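Uncharacterized protein (Bacteroides ovatus, PDB 4IRT) is of unknown function but, as a putative neuraminidase with a BNR repeat-like beta-propeller domain, may act on sialic acid-containing glycans. Local coordinates at residues A[32-46]-A[49-63]. Sequence-based numbering, arbitrary orientation.
Sequences GDEQYISYYDNDGYL and GKRKLDSEQWTLHRT. With EDO (1,2-ethanediol), chain I.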
loop_
_atom_site.group_PDB
_atom_site.type_symbol
_atom_site.label_atom_id
_atom_site.label_comp_id
_atom_site.label_asym_id
_atom_site.label_seq_id
_atom_site.Cartn_x
_atom_site.Cartn_y
_atom_site.Cartn_z
ATOM N N GLY A 32 -10.562 1.853 -17.110
ATOM C CA GLY A 32 -11.820 2.016 -17.859
ATOM C C GLY A 32 -12.973 1.394 -17.071
ATOM O O GLY A 32 -13.174 1.712 -15.889
ATOM N N ASP A 33 -13.739 0.524 -17.711
ATOM C CA ASP A 33 -14.792 -0.189 -17.000
ATOM C C ASP A 33 -14.440 -1.641 -16.654
ATOM O O ASP A 33 -15.330 -2.437 -16.383
ATOM C CB ASP A 33 -16.137 -0.076 -17.743
ATOM C CG ASP A 33 -16.229 -0.953 -18.980
ATOM O OD1 ASP A 33 -15.210 -1.503 -19.463
ATOM O OD2 ASP A 33 -17.372 -1.109 -19.471
ATOM N N GLU A 34 -13.148 -1.972 -16.658
ATOM C CA GLU A 34 -12.689 -3.330 -16.318
ATOM C C GLU A 34 -11.893 -3.268 -15.043
ATOM O O GLU A 34 -11.133 -2.338 -14.836
ATOM C CB GLU A 34 -11.824 -3.890 -17.427
ATOM C CG GLU A 34 -12.685 -4.136 -18.647
ATOM C CD GLU A 34 -11.954 -4.606 -19.882
ATOM O OE1 GLU A 34 -10.730 -4.437 -20.012
ATOM O OE2 GLU A 34 -12.658 -5.133 -20.760
ATOM N N GLN A 35 -12.065 -4.262 -14.194
ATOM C CA GLN A 35 -11.289 -4.340 -12.969
ATOM C C GLN A 35 -10.442 -5.603 -12.992
ATOM O O GLN A 35 -10.921 -6.675 -13.391
ATOM C CB GLN A 35 -12.241 -4.371 -11.783
ATOM C CG GLN A 35 -11.592 -4.396 -10.431
ATOM C CD GLN A 35 -12.638 -4.388 -9.351
ATOM O OE1 GLN A 35 -13.404 -5.342 -9.202
ATOM N NE2 GLN A 35 -12.694 -3.318 -8.605
ATOM N N TYR A 36 -9.210 -5.448 -12.557
ATOM C CA TYR A 36 -8.202 -6.479 -12.569
ATOM C C TYR A 36 -7.812 -6.809 -11.154
ATOM O O TYR A 36 -7.788 -5.930 -10.286
ATOM C CB TYR A 36 -6.949 -5.994 -13.304
ATOM C CG TYR A 36 -7.163 -5.746 -14.769
ATOM C CD1 TYR A 36 -7.693 -4.531 -15.234
ATOM C CD2 TYR A 36 -6.832 -6.724 -15.706
ATOM C CE1 TYR A 36 -7.919 -4.322 -16.584
ATOM C CE2 TYR A 36 -7.019 -6.505 -17.052
ATOM C CZ TYR A 36 -7.552 -5.311 -17.486
ATOM O OH TYR A 36 -7.750 -5.127 -18.837
ATOM N N ILE A 37 -7.472 -8.079 -10.933
ATOM C CA ILE A 37 -7.108 -8.558 -9.614
ATOM C C ILE A 37 -5.958 -9.539 -9.767
ATOM O O ILE A 37 -5.747 -10.111 -10.853
ATOM C CB ILE A 37 -8.328 -9.232 -8.922
ATOM C CG1 ILE A 37 -8.107 -9.365 -7.407
ATOM C CG2 ILE A 37 -8.665 -10.568 -9.574
ATOM C CD1 ILE A 37 -9.370 -9.809 -6.688
ATOM N N SER A 38 -5.204 -9.740 -8.696
ATOM C CA SER A 38 -4.119 -10.710 -8.715
ATOM C C SER A 38 -3.994 -11.318 -7.332
ATOM O O SER A 38 -4.216 -10.638 -6.336
ATOM C CB SER A 38 -2.768 -10.055 -9.132
ATOM O OG SER A 38 -2.386 -8.986 -8.284
ATOM N N TYR A 39 -3.620 -12.587 -7.307
ATOM C CA TYR A 39 -3.414 -13.321 -6.070
ATOM C C TYR A 39 -2.680 -14.593 -6.347
ATOM O O TYR A 39 -2.513 -14.988 -7.523
ATOM C CB TYR A 39 -4.730 -13.646 -5.394
ATOM C CG TYR A 39 -5.697 -14.439 -6.218
ATOM C CD1 TYR A 39 -6.612 -13.800 -7.047
ATOM C CD2 TYR A 39 -5.754 -15.835 -6.114
ATOM C CE1 TYR A 39 -7.549 -14.525 -7.780
ATOM C CE2 TYR A 39 -6.689 -16.562 -6.842
ATOM C CZ TYR A 39 -7.558 -15.882 -7.689
ATOM O OH TYR A 39 -8.496 -16.588 -8.393
ATOM N N TYR A 40 -2.197 -15.228 -5.267
ATOM C CA TYR A 40 -1.676 -16.578 -5.363
ATOM C C TYR A 40 -2.761 -17.599 -5.031
ATOM O O TYR A 40 -3.459 -17.464 -4.014
ATOM C CB TYR A 40 -0.538 -16.773 -4.392
ATOM C CG TYR A 40 0.720 -15.960 -4.627
ATOM C CD1 TYR A 40 1.558 -16.243 -5.689
ATOM C CD2 TYR A 40 1.112 -14.968 -3.724
ATOM C CE1 TYR A 40 2.708 -15.505 -5.901
ATOM C CE2 TYR A 40 2.269 -14.226 -3.911
ATOM C CZ TYR A 40 3.093 -14.526 -4.994
ATOM O OH TYR A 40 4.268 -13.826 -5.218
ATOM N N ASP A 41 -2.868 -18.622 -5.860
ATOM C CA ASP A 41 -3.750 -19.738 -5.586
ATOM C C ASP A 41 -3.142 -20.689 -4.552
ATOM O O ASP A 41 -2.027 -20.496 -4.087
ATOM C CB ASP A 41 -4.209 -20.411 -6.889
ATOM C CG ASP A 41 -3.172 -21.318 -7.524
ATOM O OD1 ASP A 41 -2.126 -21.655 -6.919
ATOM O OD2 ASP A 41 -3.426 -21.726 -8.693
ATOM N N ASN A 42 -3.898 -21.698 -4.143
ATOM C CA ASN A 42 -3.430 -22.567 -3.073
ATOM C C ASN A 42 -2.168 -23.358 -3.387
ATOM O O ASN A 42 -1.489 -23.837 -2.473
ATOM C CB ASN A 42 -4.522 -23.556 -2.646
ATOM C CG ASN A 42 -4.315 -24.042 -1.212
ATOM O OD1 ASN A 42 -4.081 -23.241 -0.305
ATOM N ND2 ASN A 42 -4.418 -25.337 -1.008
ATOM N N ASP A 43 -1.880 -23.525 -4.671
ATOM C CA ASP A 43 -0.639 -24.172 -5.111
ATOM C C ASP A 43 0.548 -23.213 -5.273
ATOM O O ASP A 43 1.651 -23.618 -5.705
ATOM C CB ASP A 43 -0.892 -24.879 -6.435
ATOM C CG ASP A 43 -1.944 -25.988 -6.306
ATOM O OD1 ASP A 43 -1.944 -26.713 -5.296
ATOM O OD2 ASP A 43 -2.751 -26.144 -7.221
ATOM N N GLY A 44 0.331 -21.938 -4.982
ATOM C CA GLY A 44 1.386 -20.970 -5.090
ATOM C C GLY A 44 1.513 -20.271 -6.426
ATOM O O GLY A 44 2.455 -19.496 -6.617
ATOM N N TYR A 45 0.576 -20.523 -7.339
ATOM C CA TYR A 45 0.612 -19.893 -8.641
ATOM C C TYR A 45 0.009 -18.496 -8.596
ATOM O O TYR A 45 -1.011 -18.249 -7.955
ATOM C CB TYR A 45 -0.096 -20.734 -9.710
ATOM C CG TYR A 45 0.691 -21.937 -10.171
ATOM C CD1 TYR A 45 0.702 -23.104 -9.422
ATOM C CD2 TYR A 45 1.428 -21.910 -11.345
ATOM C CE1 TYR A 45 1.419 -24.225 -9.832
ATOM C CE2 TYR A 45 2.157 -23.016 -11.756
ATOM C CZ TYR A 45 2.144 -24.167 -10.994
ATOM O OH TYR A 45 2.866 -25.273 -11.376
ATOM N N LEU A 46 0.639 -17.588 -9.331
ATOM C CA LEU A 46 0.124 -16.256 -9.529
ATOM C C LEU A 46 -1.045 -16.379 -10.473
ATOM O O LEU A 46 -0.876 -16.883 -11.590
ATOM C CB LEU A 46 1.212 -15.388 -10.185
ATOM C CG LEU A 46 0.786 -14.093 -10.859
ATOM C CD1 LEU A 46 0.170 -13.159 -9.843
ATOM C CD2 LEU A 46 1.976 -13.425 -11.508
ATOM N N GLY A 49 -6.877 -11.977 -12.841
ATOM C CA GLY A 49 -8.260 -11.990 -13.222
ATOM C C GLY A 49 -8.775 -10.630 -13.633
ATOM O O GLY A 49 -8.194 -9.614 -13.305
ATOM N N LYS A 50 -9.890 -10.633 -14.358
ATOM C CA LYS A 50 -10.546 -9.405 -14.722
ATOM C C LYS A 50 -12.044 -9.616 -14.888
ATOM O O LYS A 50 -12.502 -10.731 -15.183
ATOM C CB LYS A 50 -9.955 -8.822 -16.008
ATOM C CG LYS A 50 -10.321 -9.584 -17.268
ATOM C CD LYS A 50 -9.502 -9.149 -18.482
ATOM C CE LYS A 50 -9.896 -7.757 -18.954
ATOM N NZ LYS A 50 -9.396 -7.401 -20.320
ATOM N N ARG A 51 -12.785 -8.520 -14.709
ATOM C CA ARG A 51 -14.192 -8.475 -14.979
ATOM C C ARG A 51 -14.578 -7.098 -15.505
ATOM O O ARG A 51 -13.864 -6.091 -15.304
ATOM C CB ARG A 51 -15.007 -8.754 -13.712
ATOM C CG ARG A 51 -14.786 -7.762 -12.579
ATOM C CD ARG A 51 -15.965 -7.670 -11.623
ATOM N NE ARG A 51 -15.681 -6.784 -10.481
ATOM C CZ ARG A 51 -16.602 -6.336 -9.621
ATOM N NH1 ARG A 51 -17.886 -6.672 -9.766
ATOM N NH2 ARG A 51 -16.252 -5.579 -8.586
ATOM N N LYS A 52 -15.755 -7.041 -16.121
ATOM C CA LYS A 52 -16.463 -5.766 -16.255
ATOM C C LYS A 52 -17.021 -5.372 -14.907
ATOM O O LYS A 52 -17.553 -6.217 -14.166
ATOM C CB LYS A 52 -17.590 -5.863 -17.275
ATOM C CG LYS A 52 -17.072 -6.103 -18.667
ATOM C CD LYS A 52 -16.395 -4.851 -19.213
ATOM C CE LYS A 52 -16.081 -4.996 -20.690
ATOM N NZ LYS A 52 -15.374 -3.809 -21.244
ATOM N N LEU A 53 -16.886 -4.096 -14.571
ATOM C CA LEU A 53 -17.427 -3.596 -13.304
ATOM C C LEU A 53 -18.951 -3.781 -13.148
ATOM O O LEU A 53 -19.462 -3.825 -12.026
ATOM C CB LEU A 53 -17.040 -2.140 -13.096
ATOM C CG LEU A 53 -15.615 -1.904 -12.625
ATOM C CD1 LEU A 53 -15.188 -0.469 -12.842
ATOM C CD2 LEU A 53 -15.451 -2.290 -11.174
ATOM N N ASP A 54 -19.668 -3.912 -14.255
ATOM C CA ASP A 54 -21.117 -4.112 -14.220
ATOM C C ASP A 54 -21.513 -5.592 -14.206
ATOM O O ASP A 54 -22.674 -5.919 -14.398
ATOM C CB ASP A 54 -21.791 -3.378 -15.396
ATOM C CG ASP A 54 -21.507 -4.010 -16.755
ATOM O OD1 ASP A 54 -20.921 -5.110 -16.839
ATOM O OD2 ASP A 54 -21.914 -3.407 -17.779
ATOM N N SER A 55 -20.527 -6.478 -14.054
ATOM C CA SER A 55 -20.731 -7.900 -13.957
ATOM C C SER A 55 -20.069 -8.491 -12.679
ATOM O O SER A 55 -19.195 -7.875 -12.065
ATOM C CB SER A 55 -20.112 -8.559 -15.211
ATOM O OG SER A 55 -20.214 -9.966 -15.168
ATOM N N GLU A 56 -20.515 -9.672 -12.279
ATOM C CA GLU A 56 -19.839 -10.431 -11.249
ATOM C C GLU A 56 -19.160 -11.668 -11.815
ATOM O O GLU A 56 -18.681 -12.512 -11.061
ATOM C CB GLU A 56 -20.829 -10.772 -10.137
ATOM C CG GLU A 56 -21.426 -9.514 -9.540
ATOM C CD GLU A 56 -22.090 -9.708 -8.198
ATOM O OE1 GLU A 56 -22.170 -10.857 -7.727
ATOM O OE2 GLU A 56 -22.528 -8.681 -7.611
ATOM N N GLN A 57 -19.059 -11.738 -13.145
ATOM C CA GLN A 57 -18.394 -12.848 -13.811
ATOM C C GLN A 57 -16.926 -12.511 -14.124
ATOM O O GLN A 57 -16.629 -11.650 -14.964
ATOM C CB GLN A 57 -19.140 -13.220 -15.102
ATOM C CG GLN A 57 -20.641 -13.448 -14.940
ATOM C CD GLN A 57 -20.985 -14.430 -13.838
ATOM O OE1 GLN A 57 -21.721 -14.103 -12.896
ATOM N NE2 GLN A 57 -20.434 -15.638 -13.931
ATOM N N TRP A 58 -16.015 -13.207 -13.457
ATOM C CA TRP A 58 -14.578 -13.048 -13.667
ATOM C C TRP A 58 -14.028 -14.007 -14.721
ATOM O O TRP A 58 -14.509 -15.130 -14.887
ATOM C CB TRP A 58 -13.824 -13.300 -12.362
ATOM C CG TRP A 58 -14.112 -12.290 -11.300
ATOM C CD1 TRP A 58 -15.149 -12.308 -10.413
ATOM C CD2 TRP A 58 -13.376 -11.115 -11.033
ATOM N NE1 TRP A 58 -15.095 -11.203 -9.613
ATOM C CE2 TRP A 58 -14.009 -10.454 -9.968
ATOM C CE3 TRP A 58 -12.212 -10.551 -11.576
ATOM C CZ2 TRP A 58 -13.525 -9.249 -9.440
ATOM C CZ3 TRP A 58 -11.747 -9.360 -11.069
ATOM C CH2 TRP A 58 -12.396 -8.721 -9.994
ATOM N N THR A 59 -13.029 -13.533 -15.453
ATOM C CA THR A 59 -12.167 -14.384 -16.218
ATOM C C THR A 59 -10.916 -14.521 -15.383
ATOM O O THR A 59 -10.299 -13.539 -15.018
ATOM C CB THR A 59 -11.879 -13.765 -17.594
ATOM O OG1 THR A 59 -13.130 -13.640 -18.296
ATOM C CG2 THR A 59 -10.949 -14.635 -18.447
ATOM N N LEU A 60 -10.555 -15.753 -15.063
ATOM C CA LEU A 60 -9.360 -16.000 -14.233
ATOM C C LEU A 60 -8.342 -16.793 -15.027
ATOM O O LEU A 60 -8.710 -17.694 -15.797
ATOM C CB LEU A 60 -9.725 -16.754 -12.961
ATOM C CG LEU A 60 -10.767 -16.085 -12.062
ATOM C CD1 LEU A 60 -11.169 -17.033 -10.940
ATOM C CD2 LEU A 60 -10.282 -14.744 -11.533
ATOM N N HIS A 61 -7.062 -16.463 -14.855
ATOM C CA HIS A 61 -5.979 -17.107 -15.626
ATOM C C HIS A 61 -4.859 -17.461 -14.666
ATOM O O HIS A 61 -4.277 -16.570 -14.040
ATOM C CB HIS A 61 -5.451 -16.183 -16.727
ATOM C CG HIS A 61 -4.222 -16.698 -17.408
ATOM N ND1 HIS A 61 -4.227 -17.827 -18.208
ATOM C CD2 HIS A 61 -2.947 -16.253 -17.401
ATOM C CE1 HIS A 61 -3.011 -18.025 -18.689
ATOM N NE2 HIS A 61 -2.210 -17.114 -18.179
ATOM N N ARG A 62 -4.603 -18.759 -14.511
ATOM C CA ARG A 62 -3.412 -19.201 -13.773
ATOM C C ARG A 62 -2.186 -19.001 -14.673
ATOM O O ARG A 62 -2.102 -19.590 -15.759
ATOM C CB ARG A 62 -3.516 -20.669 -13.364
ATOM C CG ARG A 62 -2.444 -21.032 -12.340
ATOM C CD ARG A 62 -2.476 -22.485 -11.932
ATOM N NE ARG A 62 -1.792 -23.304 -12.906
ATOM C CZ ARG A 62 -1.472 -24.587 -12.738
ATOM N NH1 ARG A 62 -1.760 -25.217 -11.594
ATOM N NH2 ARG A 62 -0.832 -25.236 -13.724
ATOM N N THR A 63 -1.272 -18.139 -14.249
ATOM C CA THR A 63 -0.087 -17.838 -15.035
ATOM C C THR A 63 0.929 -18.978 -14.899
ATOM O O THR A 63 0.698 -19.967 -14.188
ATOM C CB THR A 63 0.582 -16.519 -14.594
ATOM O OG1 THR A 63 1.221 -16.704 -13.310
ATOM C CG2 THR A 63 -0.444 -15.375 -14.483
HETATM C C1 EDO I . 2.243 -23.641 -1.076
HETATM O O1 EDO I . 3.160 -24.313 -0.212
HETATM C C2 EDO I . 1.556 -24.651 -1.969
HETATM O O2 EDO I . 0.472 -25.220 -1.229
HETATM O O HOH W 1 -18.622 -2.481 -16.690
HETATM O O HOH W 2 -3.096 -24.405 -9.328
#
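Q35 and R51 carry the buried side of this contact, lying alongside each other with amide and guanidinium planes 38° apart. Q35 CG is anti to the backbone N (chi1 -178°) and the chain stays extended, which brings OE1 to the guanidinium edge. There R51 NE (3.0 Å) and NH2 (2.9 Å) both donate to OE1 from one face of the amide. R51 NH1 donates a hydrogen bond to S55 O, and NH2 also forms a salt bridge to E407. Replacing R51 with a leucine would probably leave Q35 OE1 without both donors and remove the salt bridge to E407. Next along this face, I37 CG2 meets W58 CZ3 at 3.6 Å, and V405 of strand 401-407 touches Q35, R51 and W58. The backbone pairs E34–K52 through I37–G49 define an antiparallel hairpin, the central two strands of a four-stranded sheet, consistent with one propeller blade. On the face bearing E34, Y36, K50 and K52, charged groups predominate, though K50's aliphatic chain packs along the buried Y36 ring. Exposed K52 NZ forms salt bridges to OD1 of the preceding loop residue D33 (2.9 Å) and, from above the carboxylate plane, E34 OE2 (3.1 Å). K50 NZ donates to G106 O, to Y36 OH (3.2 Å) and, in the network's long, weak salt bridge, to E34 OE1. At the far solvent end, the R62 guanidinium makes a stacked cation-pi contact over one Y45 face, planes 9° apart, while a water links R62 NH1 to D41 OD2 and D43 OD2.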